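Local coordinates for bifunctional protein PutA (Bdellovibrio bacteriovorus, PDB 5UR2) that oxidises proline to glutamate in two steps, pairing a flavin-dependent proline dehydrogenase with an NAD-dependent glutamate semialdehyde dehydrogenase in one chain, at the interface of chains A and B. Residues are numbered along the deposited sequence; one frame, centred on the assembly and turned at random. Chains: chain A/B, Bifunctional protein PutA.

The interface of chains A and B. Residues chain A 55, 58, 76, 909-910, 915, 930; chain B 972, 976.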
loop_
_atom_site.group_PDB
_atom_site.type_symbol
_atom_site.label_atom_id
_atom_site.label_comp_id
_atom_site.label_asym_id
_atom_site.label_seq_id
_atom_site.Cartn_x
_atom_site.Cartn_y
_atom_site.Cartn_z
ATOM N N ARG A 55 -13.979 -30.082 -15.266
ATOM C CA ARG A 55 -14.317 -30.139 -13.841
ATOM C C ARG A 55 -15.698 -30.758 -13.614
ATOM O O ARG A 55 -15.874 -31.580 -12.706
ATOM C CB ARG A 55 -14.249 -28.740 -13.220
ATOM C CG ARG A 55 -12.823 -28.202 -13.072
ATOM C CD ARG A 55 -12.806 -26.854 -12.395
ATOM N NE ARG A 55 -11.449 -26.428 -12.031
ATOM C CZ ARG A 55 -11.173 -25.254 -11.464
ATOM N NH1 ARG A 55 -12.165 -24.415 -11.191
ATOM N NH2 ARG A 55 -9.917 -24.915 -11.148
ATOM N N ASP A 58 -15.408 -34.375 -13.975
ATOM C CA ASP A 58 -14.668 -34.897 -12.824
ATOM C C ASP A 58 -15.593 -35.189 -11.640
ATOM O O ASP A 58 -15.495 -36.251 -11.017
ATOM C CB ASP A 58 -13.567 -33.900 -12.427
ATOM C CG ASP A 58 -12.788 -34.318 -11.167
ATOM O OD1 ASP A 58 -12.333 -35.485 -11.114
ATOM O OD2 ASP A 58 -12.610 -33.470 -10.240
ATOM N N TYR A 76 -21.699 -24.651 -13.318
ATOM C CA TYR A 76 -20.517 -24.730 -14.164
ATOM C C TYR A 76 -20.708 -24.042 -15.509
ATOM O O TYR A 76 -19.729 -23.534 -16.068
ATOM C CB TYR A 76 -20.113 -26.186 -14.376
ATOM C CG TYR A 76 -19.226 -26.704 -13.275
ATOM C CD1 TYR A 76 -17.899 -26.286 -13.189
ATOM C CD2 TYR A 76 -19.704 -27.612 -12.325
ATOM C CE1 TYR A 76 -17.065 -26.758 -12.188
ATOM C CE2 TYR A 76 -18.878 -28.095 -11.324
ATOM C CZ TYR A 76 -17.556 -27.657 -11.260
ATOM O OH TYR A 76 -16.710 -28.108 -10.279
ATOM N N SER A 909 -14.882 -28.898 -1.865
ATOM C CA SER A 909 -16.129 -28.781 -2.618
ATOM C C SER A 909 -15.801 -28.676 -4.102
ATOM O O SER A 909 -14.789 -28.088 -4.491
ATOM C CB SER A 909 -16.929 -27.544 -2.172
ATOM O OG SER A 909 -18.078 -27.334 -2.978
ATOM N N ARG A 910 -16.687 -29.216 -4.929
ATOM C CA ARG A 910 -16.576 -29.075 -6.372
ATOM C C ARG A 910 -17.828 -28.413 -6.921
ATOM O O ARG A 910 -18.219 -28.622 -8.070
ATOM C CB ARG A 910 -16.276 -30.426 -7.028
ATOM C CG ARG A 910 -14.840 -30.875 -6.718
ATOM C CD ARG A 910 -14.437 -32.213 -7.316
ATOM N NE ARG A 910 -15.093 -33.335 -6.650
ATOM C CZ ARG A 910 -14.944 -34.612 -7.008
ATOM N NH1 ARG A 910 -14.154 -34.929 -8.030
ATOM N NH2 ARG A 910 -15.581 -35.577 -6.342
ATOM N N ILE A 915 -18.466 -23.006 -3.171
ATOM C CA ILE A 915 -17.161 -22.391 -2.925
ATOM C C ILE A 915 -17.316 -20.882 -2.745
ATOM O O ILE A 915 -16.735 -20.281 -1.830
ATOM C CB ILE A 915 -16.192 -22.742 -4.072
ATOM C CG1 ILE A 915 -15.797 -24.222 -3.983
ATOM C CG2 ILE A 915 -14.952 -21.825 -4.049
ATOM C CD1 ILE A 915 -15.042 -24.753 -5.208
ATOM N N ASN A 930 -10.092 -26.488 -1.149
ATOM C CA ASN A 930 -9.624 -27.736 -1.752
ATOM C C ASN A 930 -8.143 -28.008 -1.497
ATOM O O ASN A 930 -7.449 -28.601 -2.326
ATOM C CB ASN A 930 -9.943 -27.756 -3.249
ATOM C CG ASN A 930 -11.403 -28.022 -3.502
ATOM O OD1 ASN A 930 -12.052 -28.701 -2.708
ATOM N ND2 ASN A 930 -11.938 -27.485 -4.598
ATOM N N GLU B 972 -6.954 -20.804 -3.033
ATOM C CA GLU B 972 -7.718 -21.843 -3.715
ATOM C C GLU B 972 -6.807 -22.710 -4.585
ATOM O O GLU B 972 -6.152 -22.217 -5.513
ATOM C CB GLU B 972 -8.847 -21.226 -4.541
ATOM C CG GLU B 972 -9.614 -22.239 -5.383
ATOM C CD GLU B 972 -10.854 -21.640 -6.061
ATOM O OE1 GLU B 972 -11.032 -20.397 -6.046
ATOM O OE2 GLU B 972 -11.636 -22.424 -6.624
ATOM N N ARG B 976 -6.875 -29.964 -10.589
ATOM C CA ARG B 976 -7.761 -31.131 -10.477
ATOM C C ARG B 976 -7.455 -32.088 -11.615
ATOM O O ARG B 976 -7.454 -31.673 -12.777
ATOM C CB ARG B 976 -9.253 -30.746 -10.537
ATOM C CG ARG B 976 -9.735 -29.884 -9.393
ATOM C CD ARG B 976 -11.228 -29.611 -9.468
ATOM N NE ARG B 976 -11.576 -28.416 -8.694
ATOM C CZ ARG B 976 -12.764 -27.824 -8.729
ATOM N NH1 ARG B 976 -13.708 -28.319 -9.510
ATOM N NH2 ARG B 976 -13.003 -26.736 -7.995
HETATM O O HOH W 1 -10.908 -25.355 -6.597
HETATM O O HOH W 2 -15.833 -25.775 -8.601
HETATM O O HOH W 3 -14.055 -30.879 -10.387
#
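The phenol oxygen OH of A:Tyr76 is gripped from several sides: it accepts a hydrogen bond from guanidinium NH1 of B:Arg976 at 3.1 Å, donates one to the backbone O of A:Arg910 at 2.7 Å, and meets water 2. This is a dimer contact of a type A PutA, in which B:Arg976, just past strand 965-973, enters a cleft in the partner between N-terminal helices 47-59 and 66-76 and aldehyde dehydrogenase family residues. The arginine is extended from CG to NE, which carries its head deep among chain A groups. The phenol oxygen lies in the guanidinium plane, while the tyrosine ring stands almost perpendicular to it, 85° away. NH2 binds two waters that also lie in the guanidinium plane: water 2 on the tyrosine side and water 1 towards A:Asn930; water 3 joins NH1 to the backbone O of A:Arg55 and to OD2 of A:Asp58. Across one face of this head, the A:Arg55 guanidinium stacks, offset towards the rim, with planes 17° apart; the methylene CD of A:Arg55 lies 3.8 Å from CZ of B:Arg976. CG of A:Arg910 lies over the opposite face, towards its rim, giving the head a neighbour on both faces. The like charges of the stacked pair are probably eased by A:Asp58 and B:Glu972, although neither carboxylate touches the guanidinium of B:Arg976. NH1 of A:Arg910 makes a salt bridge to OD2 of A:Asp58 at 3.1 Å, from above the carboxylate plane. On the NH2 side, ND2 of A:Asn930 reaches OE2 of B:Glu972 through water 1. That amide is held by two bonds to A:Ser909: ND2 to its O at 2.9 Å, and OD1 from its N at 3.0 Å.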